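Local coordinates for secretory-abundant heat soluble protein 1 (Ramazzottius varieornatus, PDB 5XN9), which acts as a secreted molecular shield under water-deficient conditions, contributing to desiccation tolerance, and has the beta-barrel fold of fatty acid-binding proteins, at residues A[5-10]-A[112-117]; A[43-48]-A[52-57]; A[61-66]-A[77-82]; A[86-89]-A[94-97]. All blocks are in the same frame, centred on the assembly; numbering follows the deposited sequence. Where two conformers were deposited one is given.

Contact 1 (A[5-10]-A[112-117]); sequences GKSWMG and YKVNGD
V114, the last residue of strand 106-114, meets S7 and W8 in the turn that leads into strand 10-19. From its CB the valine points at this turn, and CB itself lies 3.9 Å from S7 OG. CG1 makes a looser approach to the carbonyl oxygen of S7. CG2 does most of the touching: held anti to the carbonyl carbon of its own residue, it reaches 3.4 Å from S7 O and packs 3.8 Å from W8 CA, with W8 CB slightly further off. The indole itself leads away from the valine, carrying K6 CB over the centre of one face and touching I45, Y52 and L95. The turn is a type I beta turn from K6 to M9, closed by the bond from M9 N to K6 O at 3.1 Å. One water joins the two segments, accepting from V114 N at 2.9 Å and pairing with S7 OG at 2.9 Å; this water also lies at the edge of the W8 ring, in its plane. Direct contact is van der Waals, a methyl against a carbonyl oxygen and the W8 alpha carbon, while hydrogen bonding runs through one water, and the N-terminal turn stays outside the strand's hydrogen-bond ladder.

Contact 2 (A[43-48]-A[52-57]); sequences HKIWKE and YHHQIS. With MG (magnesium ion), chain C.
Four backbone hydrogen bonds pair segment 43-48 with segment 52-57 in antiparallel fashion, two between K44 and Q55 and two between W46 and H53. The shortest, from Q55 N to K44 O and from H53 N to W46 O, are each 2.8 Å. A side-chain bond lies on the face that carries H43, I45, H54 and Y52: H43 ND1 donates to H54 NE2 at 2.8 Å, approaching in the plane of the H54 ring but 15° out of that of H43. The other ring nitrogen of H43, NE2, binds the magnesium ion at 1.9 Å, a site that Y134 shares, so H54 is a second-shell partner that fixes the turn of the metal-binding imidazole. In the conformer given, H53 ND1 is hydrogen-bonded to D66 of strand 63-69.

Carbon contacts hold the rings. I45 CD1 lies over one face of the H54 ring, while K47 CG sits over the Y52 ring, 4.0 Å from its centroid. On the other face of the sheet H53 CB lies over the six-membered ring of W46, 3.5 Å from the centroid, and Q55 CB meets the indole edge. A chi1 of 70° lays the indole over H53 on the partner strand, while W46 NE1 donates through a bent bond to E48 OE1, in its own strand, at 2.9 Å. An alanine in place of W46 would probably uncover H53 CB and Q55 CB and leave E48 OE1 without its indole donor. The pairing is that of a beta hairpin, 42-48 with 51-58, in the antiparallel barrel of the fatty acid-binding protein fold.

Contact 3 (A[61-66]-A[77-82]); sequences KNYKND and TQHNNT
Strands 63-69 and 75-79 are the two end strands of the antiparallel sheet, and their facing edges, 9.1 Å apart at the segment axes, lie too far from each other for backbone pairing. This is the gap known from fatty acid-binding proteins, whose barrel is left unzipped between its fourth and fifth strands and bridged by side chains and water. The direct polar bridge is N65 ND2, which donates to T77 OG1 over 3.3 Å, a long but nearly straight bond at 170°, with the hydroxyl in the plane of the amide. Both side chains put their polar branch anti to the backbone N (chi1 -167° for N65), reaching into the gap from opposing strands. One water donates to Q78 O at 2.7 Å and pairs with Y63 OH at 2.8 Å; a second donates to D66 O and pairs with T77 OG1 at 2.7 Å. Further along, Y63 CE1 approaches H79 CD2 to 3.6 Å, the rings obliquely set with planes 76° apart; H79 is poorly ordered. Away from the gap each strand has a regular neighbour: N65 pairs through its backbone with I56 of strand 51-58, and T77 with I84 of strand 82-91. Y63 also packs on I56, and T77 on I84 and Y86; the bridge thus lies between strand pair 51-58/63-69 and strand pair 75-79/82-91.

Contact 4 (A[86-89]-A[94-97]); sequences YKYT and NLKA. With EDO (1,2-ethanediol), chain K.
Strands 86-89 and 94-97 run antiparallel, 164° between their directions, and T89 and K96 form a hydrogen-bonded pair, T89 N to K96 O and K96 N to T89 O both measuring 2.8 Å. The next pair, Y88 with A97, is non-hydrogen-bonded, and there Y88 CA approaches K96 O to 3.1 Å. With Y88 CG anti to the carbonyl carbon (chi1 -71°), A97 CB lies over one face of the phenol ring, 4.0 Å from its centroid. L95 comes in from the rim: its CD2 touches Y88 CD2 at 3.8 Å, and its CG lies at the ring edge, in plane. The hairpin of strands 82-91 and 94-101 turns this aromatic surface into the barrel, where Y88 also stacks on F69. Y88 OH bonds H54 ND1 of strand 51-58 and accepts a weak bond of 3.2 Å from O2 of a bound 1,2-ethanediol, probably from the crystallisation liquor. Replacing Y88 by an alanine would probably leave H54 ND1 without its hydroxyl partner and open a gap beside A97 and L95. On the other face T89 OG1 lies 3.9 Å from K96 CB; from there the extended lysine leads away, and its NZ forms a salt bridge with D91.

Contacts 1, 2 and 4 are all partly buried, but contacts 2 and 4 bury four and three of their touching residues and contact 1 only W8, while contact 3, at the surface, buries none. Contacts 2 and 4 are the two hairpin pairings, each with a backbone ladder, and they face each other across the barrel interior. In contact 3, between the sheet's two end strands, side chains and water replace the ladder; it shares a strand border with each hairpin. Contact 1 is a van der Waals contact with a water link, its centre about 24 Å from that of contact 3 on the opposite side of the chain's centre. It adjoins both hairpins, through G10 with I45 and Y112 with L95.

Contact 1 (A[5-10]-A[112-117])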
loop_
_atom_site.group_PDB
_atom_site.type_symbol
_atom_site.label_atom_id
_atom_site.label_comp_id
_atom_site.label_asym_id
_atom_site.label_seq_id
_atom_site.Cartn_x
_atom_site.Cartn_y
_atom_site.Cartn_z
ATOM N N GLY A 5 3.048 -18.302 1.948
ATOM C CA GLY A 5 4.223 -18.286 2.799
ATOM C C GLY A 5 4.135 -17.241 3.892
ATOM O O GLY A 5 4.664 -17.419 4.995
ATOM N N LYS A 6 3.471 -16.134 3.575
ATOM C CA LYS A 6 3.176 -15.059 4.510
ATOM C C LYS A 6 1.706 -14.710 4.355
ATOM O O LYS A 6 1.157 -14.795 3.256
ATOM C CB LYS A 6 3.986 -13.798 4.175
ATOM C CG LYS A 6 5.485 -14.020 4.021
ATOM C CD LYS A 6 6.143 -14.217 5.364
ATOM C CE LYS A 6 7.663 -14.264 5.239
ATOM N NZ LYS A 6 8.297 -14.370 6.581
ATOM N N SER A 7 1.074 -14.291 5.455
ATOM C CA SER A 7 -0.367 -14.055 5.417
ATOM C C SER A 7 -0.737 -12.925 4.466
ATOM O O SER A 7 -1.838 -12.931 3.902
ATOM C CB SER A 7 -0.911 -13.774 6.816
ATOM O OG SER A 7 -0.352 -12.589 7.345
ATOM N N TRP A 8 0.157 -11.951 4.279
ATOM C CA TRP A 8 -0.121 -10.799 3.431
ATOM C C TRP A 8 0.152 -11.055 1.954
ATOM O O TRP A 8 -0.164 -10.192 1.124
ATOM C CB TRP A 8 0.661 -9.575 3.919
ATOM C CG TRP A 8 2.038 -9.884 4.453
ATOM C CD1 TRP A 8 2.381 -10.079 5.766
ATOM C CD2 TRP A 8 3.255 -10.008 3.698
ATOM N NE1 TRP A 8 3.730 -10.320 5.874
ATOM C CE2 TRP A 8 4.292 -10.288 4.621
ATOM C CE3 TRP A 8 3.569 -9.915 2.336
ATOM C CZ2 TRP A 8 5.621 -10.466 4.225
ATOM C CZ3 TRP A 8 4.893 -10.102 1.939
ATOM C CH2 TRP A 8 5.902 -10.375 2.886
ATOM N N MET A 9 0.734 -12.198 1.602
ATOM C CA MET A 9 0.879 -12.531 0.193
ATOM C C MET A 9 -0.474 -12.910 -0.391
ATOM O O MET A 9 -1.332 -13.486 0.289
ATOM C CB MET A 9 1.871 -13.684 0.019
ATOM C CG MET A 9 3.287 -13.289 0.387
ATOM S SD MET A 9 4.431 -14.674 0.554
ATOM C CE MET A 9 4.532 -15.212 -1.151
ATOM N N GLY A 10 -0.670 -12.571 -1.653
ATOM C CA GLY A 10 -1.873 -12.949 -2.354
ATOM C C GLY A 10 -2.390 -11.808 -3.202
ATOM O O GLY A 10 -1.702 -10.815 -3.438
ATOM N N TYR A 112 -0.052 -3.569 6.593
ATOM C CA TYR A 112 -0.911 -4.594 6.009
ATOM C C TYR A 112 -1.118 -5.677 7.059
ATOM O O TYR A 112 -0.165 -6.369 7.431
ATOM C CB TYR A 112 -0.260 -5.208 4.765
ATOM C CG TYR A 112 0.010 -4.206 3.669
ATOM C CD1 TYR A 112 1.108 -3.353 3.736
ATOM C CD2 TYR A 112 -0.830 -4.113 2.561
ATOM C CE1 TYR A 112 1.354 -2.425 2.737
ATOM C CE2 TYR A 112 -0.590 -3.185 1.554
ATOM C CZ TYR A 112 0.503 -2.343 1.653
ATOM O OH TYR A 112 0.748 -1.405 0.670
ATOM N N LYS A 113 -2.357 -5.832 7.523
ATOM C CA LYS A 113 -2.675 -6.731 8.624
ATOM C C LYS A 113 -3.811 -7.643 8.188
ATOM O O LYS A 113 -4.913 -7.168 7.888
ATOM C CB LYS A 113 -3.078 -5.911 9.853
ATOM C CG LYS A 113 -3.578 -6.702 11.043
ATOM C CD LYS A 113 -3.999 -5.733 12.145
ATOM C CE LYS A 113 -4.726 -6.417 13.300
ATOM N NZ LYS A 113 -5.009 -5.464 14.417
ATOM N N VAL A 114 -3.548 -8.947 8.156
ATOM C CA VAL A 114 -4.494 -9.925 7.635
ATOM C C VAL A 114 -5.203 -10.568 8.818
ATOM O O VAL A 114 -4.580 -11.268 9.622
ATOM C CB VAL A 114 -3.800 -10.964 6.742
ATOM C CG1 VAL A 114 -4.770 -12.077 6.373
ATOM C CG2 VAL A 114 -3.254 -10.291 5.493
ATOM N N ASN A 115 -6.505 -10.318 8.928
ATOM C CA ASN A 115 -7.334 -10.856 9.998
ATOM C C ASN A 115 -7.895 -12.228 9.656
ATOM O O ASN A 115 -8.721 -12.754 10.410
ATOM C CB ASN A 115 -8.482 -9.889 10.301
ATOM C CG ASN A 115 -8.033 -8.436 10.343
ATOM O OD1 ASN A 115 -7.723 -7.839 9.310
ATOM N ND2 ASN A 115 -8.006 -7.859 11.538
ATOM N N GLY A 116 -7.453 -12.822 8.550
ATOM C CA GLY A 116 -8.062 -14.026 8.024
ATOM C C GLY A 116 -9.081 -13.663 6.965
ATOM O O GLY A 116 -10.019 -12.913 7.247
ATOM N N ASP A 117 -8.885 -14.154 5.735
ATOM C CA ASP A 117 -9.747 -13.857 4.590
ATOM C C ASP A 117 -9.687 -12.387 4.180
ATOM O O ASP A 117 -9.862 -12.055 3.002
ATOM C CB ASP A 117 -11.203 -14.266 4.857
ATOM C CG ASP A 117 -11.318 -15.541 5.672
ATOM O OD1 ASP A 117 -10.696 -16.555 5.290
ATOM O OD2 ASP A 117 -12.029 -15.524 6.699
HETATM O O HOH W 1 -0.824 -9.795 7.847
#

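Contact 2 (A[43-48]-A[52-57])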
loop_
_atom_site.group_PDB
_atom_site.type_symbol
_atom_site.label_atom_id
_atom_site.label_comp_id
_atom_site.label_asym_id
_atom_site.label_seq_id
_atom_site.Cartn_x
_atom_site.Cartn_y
_atom_site.Cartn_z
ATOM N N HIS A 43 -4.197 -4.922 -4.661
ATOM C CA HIS A 43 -2.828 -5.150 -4.208
ATOM C C HIS A 43 -2.520 -6.614 -4.444
ATOM O O HIS A 43 -3.239 -7.485 -3.947
ATOM C CB HIS A 43 -2.665 -4.860 -2.711
ATOM C CG HIS A 43 -2.752 -3.411 -2.367
ATOM N ND1 HIS A 43 -1.677 -2.557 -2.483
ATOM C CD2 HIS A 43 -3.787 -2.656 -1.928
ATOM C CE1 HIS A 43 -2.045 -1.340 -2.128
ATOM N NE2 HIS A 43 -3.319 -1.374 -1.783
ATOM N N LYS A 44 -1.463 -6.884 -5.202
ATOM C CA LYS A 44 -0.987 -8.240 -5.428
ATOM C C LYS A 44 0.445 -8.314 -4.924
ATOM O O LYS A 44 1.299 -7.535 -5.350
ATOM C CB LYS A 44 -1.087 -8.601 -6.914
ATOM C CG LYS A 44 -2.510 -8.520 -7.440
ATOM C CD LYS A 44 -2.603 -8.887 -8.910
ATOM C CE LYS A 44 -4.026 -8.658 -9.422
ATOM N NZ LYS A 44 -4.174 -8.832 -10.894
ATOM N N ILE A 45 0.701 -9.231 -3.998
ATOM C CA ILE A 45 2.009 -9.356 -3.371
ATOM C C ILE A 45 2.437 -10.813 -3.477
ATOM O O ILE A 45 1.720 -11.706 -3.007
ATOM C CB ILE A 45 1.996 -8.895 -1.899
ATOM C CG1 ILE A 45 1.514 -7.441 -1.774
ATOM C CG2 ILE A 45 3.375 -9.046 -1.287
ATOM C CD1 ILE A 45 1.259 -6.990 -0.342
ATOM N N TRP A 46 3.592 -11.052 -4.099
ATOM C CA TRP A 46 4.094 -12.405 -4.291
ATOM C C TRP A 46 5.610 -12.395 -4.211
ATOM O O TRP A 46 6.254 -11.339 -4.240
ATOM C CB TRP A 46 3.599 -13.023 -5.605
ATOM C CG TRP A 46 4.172 -12.440 -6.865
ATOM C CD1 TRP A 46 5.164 -12.985 -7.641
ATOM C CD2 TRP A 46 3.761 -11.238 -7.531
ATOM N NE1 TRP A 46 5.401 -12.190 -8.737
ATOM C CE2 TRP A 46 4.552 -11.115 -8.698
ATOM C CE3 TRP A 46 2.807 -10.254 -7.257
ATOM C CZ2 TRP A 46 4.416 -10.045 -9.588
ATOM C CZ3 TRP A 46 2.682 -9.182 -8.141
ATOM C CH2 TRP A 46 3.482 -9.093 -9.291
ATOM N N LYS A 47 6.173 -13.585 -4.065
ATOM C CA LYS A 47 7.610 -13.737 -3.900
ATOM C C LYS A 47 8.227 -14.298 -5.172
ATOM O O LYS A 47 7.634 -15.159 -5.841
ATOM C CB LYS A 47 7.934 -14.639 -2.714
ATOM C CG LYS A 47 9.379 -14.552 -2.255
ATOM C CD LYS A 47 9.607 -15.367 -0.999
ATOM C CE LYS A 47 11.045 -15.256 -0.541
ATOM N NZ LYS A 47 11.311 -16.060 0.688
ATOM N N GLU A 48 9.427 -13.802 -5.499
ATOM C CA GLU A 48 10.197 -14.235 -6.674
ATOM C C GLU A 48 11.623 -14.506 -6.224
ATOM O O GLU A 48 12.495 -13.645 -6.345
ATOM C CB GLU A 48 10.173 -13.171 -7.762
ATOM C CG GLU A 48 8.818 -12.957 -8.392
ATOM C CD GLU A 48 8.380 -14.115 -9.273
ATOM O OE1 GLU A 48 7.309 -13.992 -9.897
ATOM O OE2 GLU A 48 9.106 -15.131 -9.365
ATOM N N TYR A 52 10.460 -9.738 -3.387
ATOM C CA TYR A 52 9.017 -9.720 -3.522
ATOM C C TYR A 52 8.614 -8.708 -4.577
ATOM O O TYR A 52 9.342 -7.750 -4.865
ATOM C CB TYR A 52 8.343 -9.303 -2.210
ATOM C CG TYR A 52 8.436 -10.325 -1.109
ATOM C CD1 TYR A 52 9.537 -10.363 -0.264
ATOM C CD2 TYR A 52 7.413 -11.250 -0.902
ATOM C CE1 TYR A 52 9.622 -11.311 0.754
ATOM C CE2 TYR A 52 7.482 -12.191 0.110
ATOM C CZ TYR A 52 8.583 -12.220 0.932
ATOM O OH TYR A 52 8.634 -13.155 1.933
ATOM N N HIS A 53 7.450 -8.937 -5.172
ATOM C CA HIS A 53 6.774 -7.922 -5.965
ATOM C C HIS A 53 5.488 -7.505 -5.281
ATOM O O HIS A 53 4.781 -8.334 -4.695
ATOM C CB HIS A 53 6.427 -8.434 -7.358
ATOM C CG HIS A 53 7.607 -8.520 -8.264
ATOM N ND1 HIS A 53 7.823 -7.623 -9.286
ATOM C CD2 HIS A 53 8.646 -9.387 -8.296
ATOM C CE1 HIS A 53 8.930 -7.953 -9.928
ATOM N NE2 HIS A 53 9.458 -9.007 -9.337
ATOM N N HIS A 54 5.182 -6.219 -5.394
ATOM C CA HIS A 54 3.955 -5.648 -4.871
ATOM C C HIS A 54 3.391 -4.817 -6.011
ATOM O O HIS A 54 3.955 -3.770 -6.364
ATOM C CB HIS A 54 4.238 -4.782 -3.649
ATOM C CG HIS A 54 3.027 -4.101 -3.114
ATOM N ND1 HIS A 54 3.093 -3.119 -2.148
ATOM C CD2 HIS A 54 1.713 -4.270 -3.397
ATOM C CE1 HIS A 54 1.872 -2.701 -1.871
ATOM N NE2 HIS A 54 1.016 -3.385 -2.612
ATOM N N GLN A 55 2.313 -5.293 -6.624
ATOM C CA GLN A 55 1.684 -4.578 -7.718
ATOM C C GLN A 55 0.434 -3.895 -7.189
ATOM O O GLN A 55 -0.444 -4.550 -6.615
ATOM C CB GLN A 55 1.324 -5.521 -8.858
ATOM C CG GLN A 55 0.772 -4.804 -10.067
ATOM C CD GLN A 55 0.141 -5.766 -11.030
ATOM O OE1 GLN A 55 -1.008 -6.169 -10.850
ATOM N NE2 GLN A 55 0.893 -6.167 -12.045
ATOM N N ILE A 56 0.373 -2.581 -7.360
ATOM C CA ILE A 56 -0.790 -1.780 -7.006
ATOM C C ILE A 56 -1.479 -1.406 -8.308
ATOM O O ILE A 56 -0.818 -0.973 -9.259
ATOM C CB ILE A 56 -0.375 -0.514 -6.234
ATOM C CG1 ILE A 56 0.407 -0.880 -4.963
ATOM C CG2 ILE A 56 -1.592 0.352 -5.918
ATOM C CD1 ILE A 56 1.926 -0.948 -5.150
ATOM N N SER A 57 -2.793 -1.585 -8.367
ATOM C CA SER A 57 -3.535 -1.146 -9.539
ATOM C C SER A 57 -4.844 -0.477 -9.141
ATOM O O SER A 57 -5.544 -0.944 -8.239
ATOM C CB SER A 57 -3.795 -2.296 -10.503
ATOM O OG SER A 57 -4.538 -3.303 -9.867
HETATM MG MG MG C . -4.500 0.017 -1.219
HETATM O O HOH W 2 11.048 -13.659 3.003
#

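Contact 3 (A[61-66]-A[77-82])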
loop_
_atom_site.group_PDB
_atom_site.type_symbol
_atom_site.label_atom_id
_atom_site.label_comp_id
_atom_site.label_asym_id
_atom_site.label_seq_id
_atom_site.Cartn_x
_atom_site.Cartn_y
_atom_site.Cartn_z
ATOM N N LYS A 61 -8.444 4.688 -12.617
ATOM C CA LYS A 61 -7.468 5.764 -12.714
ATOM C C LYS A 61 -6.292 5.414 -13.615
ATOM O O LYS A 61 -5.308 6.159 -13.651
ATOM C CB LYS A 61 -6.962 6.138 -11.314
ATOM C CG LYS A 61 -7.989 6.864 -10.446
ATOM C CD LYS A 61 -8.261 8.244 -10.985
ATOM C CE LYS A 61 -9.116 9.059 -10.035
ATOM N NZ LYS A 61 -9.248 10.459 -10.511
ATOM N N ASN A 62 -6.366 4.296 -14.337
ATOM C CA ASN A 62 -5.315 3.914 -15.283
ATOM C C ASN A 62 -3.955 3.832 -14.604
ATOM O O ASN A 62 -2.928 4.228 -15.160
ATOM C CB ASN A 62 -5.307 4.875 -16.466
ATOM C CG ASN A 62 -6.647 4.936 -17.119
ATOM O OD1 ASN A 62 -7.341 5.967 -17.108
ATOM N ND2 ASN A 62 -7.074 3.799 -17.613
ATOM N N TYR A 63 -3.957 3.331 -13.380
ATOM C CA TYR A 63 -2.767 3.294 -12.545
ATOM C C TYR A 63 -2.345 1.855 -12.310
ATOM O O TYR A 63 -3.145 1.032 -11.855
ATOM C CB TYR A 63 -3.009 3.969 -11.194
ATOM C CG TYR A 63 -1.755 3.980 -10.361
ATOM C CD1 TYR A 63 -0.765 4.924 -10.589
ATOM C CD2 TYR A 63 -1.534 3.020 -9.377
ATOM C CE1 TYR A 63 0.394 4.931 -9.851
ATOM C CE2 TYR A 63 -0.374 3.026 -8.625
ATOM C CZ TYR A 63 0.582 3.985 -8.872
ATOM O OH TYR A 63 1.745 4.001 -8.145
ATOM N N LYS A 64 -1.072 1.580 -12.551
ATOM C CA LYS A 64 -0.507 0.275 -12.253
ATOM C C LYS A 64 0.964 0.497 -11.946
ATOM O O LYS A 64 1.676 1.127 -12.734
ATOM C CB LYS A 64 -0.682 -0.685 -13.443
ATOM C CG LYS A 64 -0.316 -2.140 -13.132
ATOM C CD LYS A 64 -0.416 -3.032 -14.365
ATOM C CE LYS A 64 -1.853 -3.405 -14.672
ATOM N NZ LYS A 64 -1.927 -4.444 -15.736
ATOM N N ASN A 65 1.409 0.017 -10.796
ATOM C CA ASN A 65 2.806 0.160 -10.414
ATOM C C ASN A 65 3.276 -1.154 -9.822
ATOM O O ASN A 65 2.618 -1.704 -8.934
ATOM C CB ASN A 65 2.975 1.280 -9.378
ATOM C CG ASN A 65 4.427 1.673 -9.178
ATOM O OD1 ASN A 65 5.294 1.295 -9.963
ATOM N ND2 ASN A 65 4.698 2.445 -8.129
ATOM N N ASP A 66 4.406 -1.648 -10.314
ATOM C CA ASP A 66 5.019 -2.879 -9.825
ATOM C C ASP A 66 6.235 -2.475 -9.000
ATOM O O ASP A 66 7.209 -1.933 -9.540
ATOM C CB ASP A 66 5.411 -3.779 -11.002
ATOM C CG ASP A 66 5.813 -5.179 -10.565
ATOM O OD1 ASP A 66 6.539 -5.313 -9.559
ATOM O OD2 ASP A 66 5.409 -6.153 -11.234
ATOM N N THR A 77 10.816 4.227 -5.898
ATOM C CA THR A 77 9.884 4.227 -7.010
ATOM C C THR A 77 9.557 5.677 -7.345
ATOM O O THR A 77 10.069 6.613 -6.721
ATOM C CB THR A 77 8.660 3.341 -6.710
ATOM O OG1 THR A 77 7.857 3.193 -7.888
ATOM C CG2 THR A 77 7.821 3.925 -5.603
ATOM N N GLN A 78 8.720 5.876 -8.347
ATOM C CA GLN A 78 8.313 7.214 -8.734
ATOM C C GLN A 78 6.808 7.224 -8.922
ATOM O O GLN A 78 6.215 6.231 -9.349
ATOM C CB GLN A 78 8.987 7.648 -10.041
ATOM C CG GLN A 78 10.479 7.898 -9.922
ATOM C CD GLN A 78 10.847 9.341 -10.207
ATOM O OE1 GLN A 78 10.618 9.845 -11.306
ATOM N NE2 GLN A 78 11.422 10.013 -9.215
ATOM N N HIS A 79 6.193 8.346 -8.573
ATOM C CA HIS A 79 4.823 8.635 -8.976
ATOM C C HIS A 79 4.851 9.942 -9.747
ATOM O O HIS A 79 5.240 10.977 -9.196
ATOM C CB HIS A 79 3.883 8.735 -7.778
ATOM C CG HIS A 79 2.448 8.899 -8.166
ATOM N ND1 HIS A 79 1.643 9.894 -7.653
ATOM C CD2 HIS A 79 1.678 8.204 -9.038
ATOM C CE1 HIS A 79 0.437 9.797 -8.182
ATOM N NE2 HIS A 79 0.431 8.781 -9.025
ATOM N N ASN A 80 4.439 9.888 -11.016
ATOM C CA ASN A 80 4.691 10.975 -11.957
ATOM C C ASN A 80 6.175 11.331 -11.916
ATOM O O ASN A 80 7.000 10.541 -12.391
ATOM C CB ASN A 80 3.746 12.148 -11.709
ATOM C CG ASN A 80 2.313 11.816 -12.084
ATOM O OD1 ASN A 80 1.424 11.782 -11.233
ATOM N ND2 ASN A 80 2.085 11.560 -13.367
ATOM N N ASN A 81 6.542 12.481 -11.344
ATOM C CA ASN A 81 7.942 12.655 -10.937
ATOM C C ASN A 81 8.002 13.202 -9.507
ATOM O O ASN A 81 8.624 14.224 -9.212
ATOM C CB ASN A 81 8.844 13.384 -11.949
ATOM C CG ASN A 81 10.359 13.268 -11.619
ATOM O OD1 ASN A 81 11.208 13.523 -12.469
ATOM N ND2 ASN A 81 10.684 12.892 -10.382
ATOM N N THR A 82 7.342 12.483 -8.612
ATOM C CA THR A 82 7.639 12.553 -7.194
ATOM C C THR A 82 8.398 11.276 -6.868
ATOM O O THR A 82 7.867 10.179 -7.068
ATOM C CB THR A 82 6.346 12.627 -6.382
ATOM O OG1 THR A 82 5.592 13.789 -6.750
ATOM C CG2 THR A 82 6.663 12.688 -4.905
HETATM O O HOH W 3 3.662 5.390 -9.668
HETATM O O HOH W 4 8.645 0.801 -8.878
#

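Contact 4 (A[86-89]-A[94-97])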
loop_
_atom_site.group_PDB
_atom_site.type_symbol
_atom_site.label_atom_id
_atom_site.label_comp_id
_atom_site.label_asym_id
_atom_site.label_seq_id
_atom_site.Cartn_x
_atom_site.Cartn_y
_atom_site.Cartn_z
ATOM N N TYR A 86 11.140 3.800 -0.067
ATOM C CA TYR A 86 10.372 2.892 0.773
ATOM C C TYR A 86 11.287 1.849 1.402
ATOM O O TYR A 86 12.366 1.526 0.891
ATOM C CB TYR A 86 9.257 2.181 -0.005
ATOM C CG TYR A 86 9.753 1.403 -1.210
ATOM C CD1 TYR A 86 10.254 0.116 -1.081
ATOM C CD2 TYR A 86 9.720 1.967 -2.479
ATOM C CE1 TYR A 86 10.724 -0.590 -2.193
ATOM C CE2 TYR A 86 10.175 1.280 -3.583
ATOM C CZ TYR A 86 10.676 -0.001 -3.445
ATOM O OH TYR A 86 11.131 -0.685 -4.557
ATOM N N LYS A 87 10.809 1.285 2.507
ATOM C CA LYS A 87 11.437 0.098 3.082
ATOM C C LYS A 87 10.337 -0.727 3.720
ATOM O O LYS A 87 9.628 -0.233 4.603
ATOM C CB LYS A 87 12.504 0.449 4.122
ATOM C CG LYS A 87 13.208 -0.790 4.683
ATOM C CD LYS A 87 14.066 -0.480 5.899
ATOM C CE LYS A 87 15.162 0.492 5.567
ATOM N NZ LYS A 87 16.175 0.534 6.659
ATOM N N TYR A 88 10.184 -1.966 3.262
ATOM C CA TYR A 88 9.211 -2.883 3.836
ATOM C C TYR A 88 9.890 -3.715 4.911
ATOM O O TYR A 88 11.006 -4.207 4.708
ATOM C CB TYR A 88 8.687 -3.845 2.771
ATOM C CG TYR A 88 7.775 -3.245 1.728
ATOM C CD1 TYR A 88 8.285 -2.520 0.660
ATOM C CD2 TYR A 88 6.400 -3.457 1.781
ATOM C CE1 TYR A 88 7.450 -1.995 -0.312
ATOM C CE2 TYR A 88 5.562 -2.936 0.816
ATOM C CZ TYR A 88 6.093 -2.205 -0.223
ATOM O OH TYR A 88 5.257 -1.708 -1.194
ATOM N N THR A 89 9.180 -3.928 6.021
ATOM C CA THR A 89 9.631 -4.793 7.101
ATOM C C THR A 89 8.455 -5.635 7.572
ATOM O O THR A 89 7.290 -5.305 7.324
ATOM C CB THR A 89 10.174 -3.981 8.279
ATOM O OG1 THR A 89 9.140 -3.109 8.749
ATOM C CG2 THR A 89 11.376 -3.150 7.853
ATOM N N ASN A 94 2.645 -9.327 10.174
ATOM C CA ASN A 94 2.148 -8.234 9.354
ATOM C C ASN A 94 3.280 -7.590 8.567
ATOM O O ASN A 94 4.460 -7.767 8.870
ATOM C CB ASN A 94 1.457 -7.184 10.225
ATOM C CG ASN A 94 0.299 -7.764 11.006
ATOM O OD1 ASN A 94 -0.378 -8.675 10.530
ATOM N ND2 ASN A 94 0.076 -7.259 12.215
ATOM N N LEU A 95 2.900 -6.838 7.541
ATOM C CA LEU A 95 3.843 -6.168 6.655
ATOM C C LEU A 95 3.715 -4.667 6.863
ATOM O O LEU A 95 2.600 -4.142 6.915
ATOM C CB LEU A 95 3.537 -6.516 5.196
ATOM C CG LEU A 95 4.440 -5.905 4.125
ATOM C CD1 LEU A 95 5.865 -6.451 4.216
ATOM C CD2 LEU A 95 3.854 -6.144 2.740
ATOM N N LYS A 96 4.847 -3.982 6.996
ATOM C CA LYS A 96 4.858 -2.535 7.154
ATOM C C LYS A 96 5.769 -1.920 6.103
ATOM O O LYS A 96 6.789 -2.506 5.743
ATOM C CB LYS A 96 5.350 -2.132 8.551
ATOM C CG LYS A 96 4.376 -2.517 9.647
ATOM C CD LYS A 96 4.757 -1.937 10.996
ATOM C CE LYS A 96 3.624 -2.109 12.008
ATOM N NZ LYS A 96 4.094 -1.912 13.394
ATOM N N ALA A 97 5.390 -0.751 5.597
ATOM C CA ALA A 97 6.256 0.024 4.719
ATOM C C ALA A 97 6.483 1.401 5.322
ATOM O O ALA A 97 5.527 2.085 5.729
ATOM C CB ALA A 97 5.692 0.156 3.303
HETATM C C1 EDO K . 5.199 1.859 -2.806
HETATM O O1 EDO K . 4.525 3.121 -2.831
HETATM C C2 EDO K . 5.826 1.625 -1.435
HETATM O O2 EDO K . 4.805 1.395 -0.454
#